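Local coordinates for protein glutamyl-tRNA synthetase (PDB 3AII) that probably activates glutamate with ATP to Glu-AMP and then, as a non-discriminating archaeal enzyme, transfers it to the acceptor end of tRNA, at residues A[401-413]-A[510-522]. Residues are numbered along the deposited sequence; the frame is centred on the assembly and turned at random.
Sequences ARRYFFAADPVKL and SRVRGVIEADASE
With CG between the backbone N and the carbonyl carbon (chi1 73°) and an extended chain beyond, Glu-517 carries its carboxylate back to the backbone of Phe-405. OE2 of Glu-517 accepts from Phe-405 N at 2.7 Å, on the anti side of the carboxylate. Phe-405 O in turn takes the amide of Glu-517, so the pair is joined twice. The same OE2 also forms a salt bridge with Arg-438.

The chain of Arg-402 bends at chi3 (75°), which turns its guanidinium to Tyr-404 and Glu-522. Arg-402 NE gives a nearly straight bond to Tyr-404 OH, 2.9 Å, within the guanidinium plane. Glu-522 OE2 lies at the edge of the same guanidinium, 2.7 Å from Arg-402 NH1, and completes a salt bridge. The two flat groups stand almost perpendicular, 87° apart. Tyr-404 OH also donates to Glu-522 OE2, at a very short separation whose exact value is doubtful. Ala-520 CB lies over one face of the Tyr-404 ring, near CD1.

Beyond the Phe-405/Glu-517 pair, strands 406-408 and 511-516 run antiparallel. Ala-407 and Val-515 form the hydrogen-bonded pair; Asp-409 N continues the ladder to Arg-513 O, 2.8 Å away. Phe-406 CE1 lies 3.7 Å from CA of Gly-514, which has no side chain to obstruct the ring. Val-512 CG1 packs on Ala-408 CB at 3.6 Å. A water links Asp-409 OD1 to Arg-513 N.

The contact lies in the anticodon-binding part of this class I synthetase. Strand 511-516 sits between 402-408 and 500-505 in one sheet, and strand 410-416 passes into a second sheet beside 445-449.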
loop_
_atom_site.group_PDB
_atom_site.type_symbol
_atom_site.label_atom_id
_atom_site.label_comp_id
_atom_site.label_asym_id
_atom_site.label_seq_id
_atom_site.Cartn_x
_atom_site.Cartn_y
_atom_site.Cartn_z
ATOM N N ALA A 401 3.979 -8.287 21.636
ATOM C CA ALA A 401 4.797 -7.079 21.713
ATOM C C ALA A 401 5.250 -6.781 23.149
ATOM O O ALA A 401 4.420 -6.704 24.063
ATOM C CB ALA A 401 4.032 -5.877 21.141
ATOM N N ARG A 402 6.553 -6.578 23.341
ATOM C CA ARG A 402 7.107 -6.278 24.665
ATOM C C ARG A 402 6.593 -4.928 25.152
ATOM O O ARG A 402 6.444 -3.996 24.356
ATOM C CB ARG A 402 8.643 -6.256 24.620
ATOM C CG ARG A 402 9.249 -7.588 24.198
ATOM C CD ARG A 402 10.741 -7.456 23.874
ATOM N NE ARG A 402 11.572 -7.335 25.069
ATOM C CZ ARG A 402 12.198 -8.353 25.656
ATOM N NH1 ARG A 402 12.930 -8.146 26.742
ATOM N NH2 ARG A 402 12.089 -9.582 25.159
ATOM N N ARG A 403 6.347 -4.838 26.451
ATOM C CA ARG A 403 5.764 -3.638 27.048
ATOM C C ARG A 403 6.792 -2.757 27.744
ATOM O O ARG A 403 7.611 -3.241 28.528
ATOM C CB ARG A 403 4.686 -4.020 28.061
ATOM C CG ARG A 403 3.482 -4.736 27.458
ATOM C CD ARG A 403 2.408 -4.933 28.526
ATOM N NE ARG A 403 2.953 -5.454 29.772
ATOM C CZ ARG A 403 2.229 -5.628 30.877
ATOM N NH1 ARG A 403 0.940 -5.323 30.862
ATOM N NH2 ARG A 403 2.780 -6.096 31.985
ATOM N N TYR A 404 6.717 -1.449 27.478
ATOM C CA TYR A 404 7.557 -0.465 28.162
ATOM C C TYR A 404 6.748 0.786 28.506
ATOM O O TYR A 404 5.739 1.075 27.849
ATOM C CB TYR A 404 8.736 -0.064 27.267
ATOM C CG TYR A 404 9.607 -1.238 26.869
ATOM C CD1 TYR A 404 10.656 -1.650 27.684
ATOM C CD2 TYR A 404 9.338 -1.963 25.718
ATOM C CE1 TYR A 404 11.445 -2.742 27.333
ATOM C CE2 TYR A 404 10.116 -3.056 25.364
ATOM C CZ TYR A 404 11.168 -3.430 26.171
ATOM O OH TYR A 404 11.923 -4.528 25.807
ATOM N N PHE A 405 7.221 1.541 29.499
ATOM C CA PHE A 405 6.641 2.851 29.835
ATOM C C PHE A 405 7.405 3.958 29.105
ATOM O O PHE A 405 8.596 4.163 29.369
ATOM C CB PHE A 405 6.732 3.124 31.344
ATOM C CG PHE A 405 5.788 2.302 32.193
ATOM C CD1 PHE A 405 4.613 1.785 31.661
ATOM C CD2 PHE A 405 6.072 2.079 33.534
ATOM C CE1 PHE A 405 3.740 1.028 32.460
ATOM C CE2 PHE A 405 5.201 1.330 34.331
ATOM C CZ PHE A 405 4.036 0.822 33.794
ATOM N N PHE A 406 6.714 4.659 28.206
ATOM C CA PHE A 406 7.226 5.857 27.550
ATOM C C PHE A 406 6.344 7.009 27.994
ATOM O O PHE A 406 5.140 6.985 27.774
ATOM C CB PHE A 406 7.163 5.695 26.022
ATOM C CG PHE A 406 7.340 6.992 25.246
ATOM C CD1 PHE A 406 8.582 7.605 25.167
ATOM C CD2 PHE A 406 6.263 7.566 24.579
ATOM C CE1 PHE A 406 8.754 8.791 24.450
ATOM C CE2 PHE A 406 6.419 8.747 23.849
ATOM C CZ PHE A 406 7.660 9.359 23.785
ATOM N N ALA A 407 6.951 8.000 28.639
ATOM C CA ALA A 407 6.220 9.180 29.091
ATOM C C ALA A 407 6.442 10.316 28.094
ATOM O O ALA A 407 7.517 10.923 28.072
ATOM C CB ALA A 407 6.693 9.589 30.484
ATOM N N ALA A 408 5.426 10.578 27.273
ATOM C CA ALA A 408 5.447 11.684 26.315
ATOM C C ALA A 408 5.375 13.021 27.057
ATOM O O ALA A 408 4.663 13.128 28.048
ATOM C CB ALA A 408 4.275 11.565 25.386
ATOM N N ASP A 409 6.085 14.031 26.552
ATOM C CA ASP A 409 6.073 15.378 27.148
ATOM C C ASP A 409 6.147 15.301 28.668
ATOM O O ASP A 409 5.271 15.798 29.383
ATOM C CB ASP A 409 4.836 16.155 26.700
ATOM C CG ASP A 409 4.859 16.476 25.212
ATOM O OD1 ASP A 409 5.962 16.615 24.637
ATOM O OD2 ASP A 409 3.772 16.582 24.618
ATOM N N PRO A 410 7.209 14.672 29.168
ATOM C CA PRO A 410 7.250 14.306 30.578
ATOM C C PRO A 410 7.444 15.508 31.494
ATOM O O PRO A 410 8.052 16.509 31.117
ATOM C CB PRO A 410 8.462 13.380 30.653
ATOM C CG PRO A 410 9.351 13.851 29.536
ATOM C CD PRO A 410 8.410 14.226 28.441
ATOM N N VAL A 411 6.873 15.398 32.683
ATOM C CA VAL A 411 7.171 16.351 33.740
ATOM C C VAL A 411 7.936 15.620 34.842
ATOM O O VAL A 411 7.578 14.517 35.249
ATOM C CB VAL A 411 5.912 17.044 34.275
ATOM C CG1 VAL A 411 4.875 16.028 34.699
ATOM C CG2 VAL A 411 6.272 17.980 35.435
ATOM N N LYS A 412 9.032 16.224 35.290
ATOM C CA LYS A 412 9.869 15.582 36.291
ATOM C C LYS A 412 9.385 16.021 37.661
ATOM O O LYS A 412 9.348 17.214 37.952
ATOM C CB LYS A 412 11.340 15.944 36.103
ATOM C CG LYS A 412 12.277 15.177 37.003
ATOM C CD LYS A 412 13.734 15.538 36.733
ATOM C CE LYS A 412 14.675 14.662 37.539
ATOM N NZ LYS A 412 16.093 15.110 37.432
ATOM N N LEU A 413 9.006 15.052 38.490
ATOM C CA LEU A 413 8.394 15.341 39.778
ATOM C C LEU A 413 8.999 14.498 40.894
ATOM O O LEU A 413 9.206 13.290 40.743
ATOM C CB LEU A 413 6.890 15.086 39.719
ATOM C CG LEU A 413 6.083 15.972 38.769
ATOM C CD1 LEU A 413 4.689 15.404 38.497
ATOM C CD2 LEU A 413 5.994 17.368 39.376
ATOM N N SER A 510 4.378 14.143 12.864
ATOM C CA SER A 510 4.758 14.986 13.990
ATOM C C SER A 510 5.643 14.188 14.940
ATOM O O SER A 510 5.562 12.962 14.990
ATOM C CB SER A 510 3.533 15.536 14.726
ATOM O OG SER A 510 2.763 14.506 15.322
ATOM N N ARG A 511 6.499 14.891 15.668
ATOM C CA ARG A 511 7.452 14.265 16.576
ATOM C C ARG A 511 6.948 14.407 18.017
ATOM O O ARG A 511 6.675 15.516 18.469
ATOM C CB ARG A 511 8.817 14.947 16.434
ATOM C CG ARG A 511 9.976 14.209 17.097
ATOM C CD ARG A 511 11.122 15.141 17.486
ATOM N NE ARG A 511 11.516 16.052 16.413
ATOM C CZ ARG A 511 11.515 17.378 16.523
ATOM N NH1 ARG A 511 11.142 17.953 17.660
ATOM N NH2 ARG A 511 11.891 18.131 15.497
ATOM N N VAL A 512 6.805 13.289 18.728
ATOM C CA VAL A 512 6.459 13.325 20.147
ATOM C C VAL A 512 7.680 12.931 20.978
ATOM O O VAL A 512 8.159 11.806 20.880
ATOM C CB VAL A 512 5.273 12.385 20.470
ATOM C CG1 VAL A 512 5.047 12.285 21.989
ATOM C CG2 VAL A 512 4.012 12.849 19.759
ATOM N N ARG A 513 8.183 13.855 21.793
ATOM C CA ARG A 513 9.402 13.608 22.569
ATOM C C ARG A 513 9.075 13.206 23.991
ATOM O O ARG A 513 8.071 13.650 24.545
ATOM C CB ARG A 513 10.285 14.858 22.607
ATOM C CG ARG A 513 10.660 15.402 21.244
ATOM C CD ARG A 513 11.949 16.198 21.331
ATOM N NE ARG A 513 12.404 16.628 20.013
ATOM C CZ ARG A 513 13.631 17.069 19.756
ATOM N NH1 ARG A 513 14.531 17.133 20.728
ATOM N NH2 ARG A 513 13.958 17.438 18.525
ATOM N N GLY A 514 9.923 12.377 24.589
ATOM C CA GLY A 514 9.709 11.982 25.974
ATOM C C GLY A 514 10.854 11.155 26.508
ATOM O O GLY A 514 11.973 11.225 26.001
ATOM N N VAL A 515 10.565 10.378 27.550
ATOM C CA VAL A 515 11.545 9.476 28.123
ATOM C C VAL A 515 10.949 8.080 28.223
ATOM O O VAL A 515 9.736 7.917 28.321
ATOM C CB VAL A 515 12.060 9.943 29.500
ATOM C CG1 VAL A 515 12.880 11.231 29.349
ATOM C CG2 VAL A 515 10.898 10.143 30.479
ATOM N N ILE A 516 11.820 7.082 28.198
ATOM C CA ILE A 516 11.385 5.692 28.250
ATOM C C ILE A 516 12.210 4.967 29.313
ATOM O O ILE A 516 13.321 5.370 29.642
ATOM C CB ILE A 516 11.506 5.032 26.834
ATOM C CG1 ILE A 516 10.796 3.670 26.780
ATOM C CG2 ILE A 516 12.983 4.945 26.388
ATOM C CD1 ILE A 516 10.569 3.142 25.351
ATOM N N GLU A 517 11.652 3.908 29.879
ATOM C CA GLU A 517 12.357 3.186 30.923
ATOM C C GLU A 517 13.638 2.500 30.415
ATOM O O GLU A 517 13.763 2.191 29.232
ATOM C CB GLU A 517 11.418 2.189 31.596
ATOM C CG GLU A 517 11.102 0.983 30.746
ATOM C CD GLU A 517 10.104 0.078 31.436
ATOM O OE1 GLU A 517 10.531 -0.886 32.107
ATOM O OE2 GLU A 517 8.896 0.349 31.312
ATOM N N ALA A 518 14.579 2.296 31.342
ATOM C CA ALA A 518 15.912 1.775 31.038
ATOM C C ALA A 518 15.939 0.516 30.188
ATOM O O ALA A 518 16.791 0.375 29.307
ATOM C CB ALA A 518 16.692 1.540 32.341
ATOM N N ASP A 519 15.021 -0.414 30.434
ATOM C CA ASP A 519 15.030 -1.674 29.686
ATOM C C ASP A 519 14.822 -1.556 28.177
ATOM O O ASP A 519 15.198 -2.448 27.418
ATOM C CB ASP A 519 14.012 -2.651 30.270
ATOM C CG ASP A 519 14.545 -3.391 31.471
ATOM O OD1 ASP A 519 15.765 -3.677 31.507
ATOM O OD2 ASP A 519 13.742 -3.686 32.384
ATOM N N ALA A 520 14.211 -0.464 27.734
ATOM C CA ALA A 520 14.010 -0.224 26.324
ATOM C C ALA A 520 15.336 -0.270 25.565
ATOM O O ALA A 520 15.357 -0.560 24.382
ATOM C CB ALA A 520 13.305 1.117 26.114
ATOM N N SER A 521 16.439 0.001 26.259
ATOM C CA SER A 521 17.754 -0.035 25.610
ATOM C C SER A 521 18.121 -1.415 25.064
ATOM O O SER A 521 19.031 -1.536 24.242
ATOM C CB SER A 521 18.853 0.467 26.561
ATOM O OG SER A 521 18.982 -0.373 27.689
ATOM N N GLU A 522 17.418 -2.453 25.522
ATOM C CA GLU A 522 17.602 -3.814 24.993
ATOM C C GLU A 522 17.014 -4.032 23.589
ATOM O O GLU A 522 17.303 -5.037 22.930
ATOM C CB GLU A 522 16.998 -4.844 25.962
ATOM C CG GLU A 522 15.464 -4.946 25.880
ATOM C CD GLU A 522 14.863 -5.682 27.066
ATOM O OE1 GLU A 522 15.606 -6.393 27.772
ATOM O OE2 GLU A 522 13.644 -5.552 27.297
HETATM O O HOH W 1 6.915 16.360 22.106
#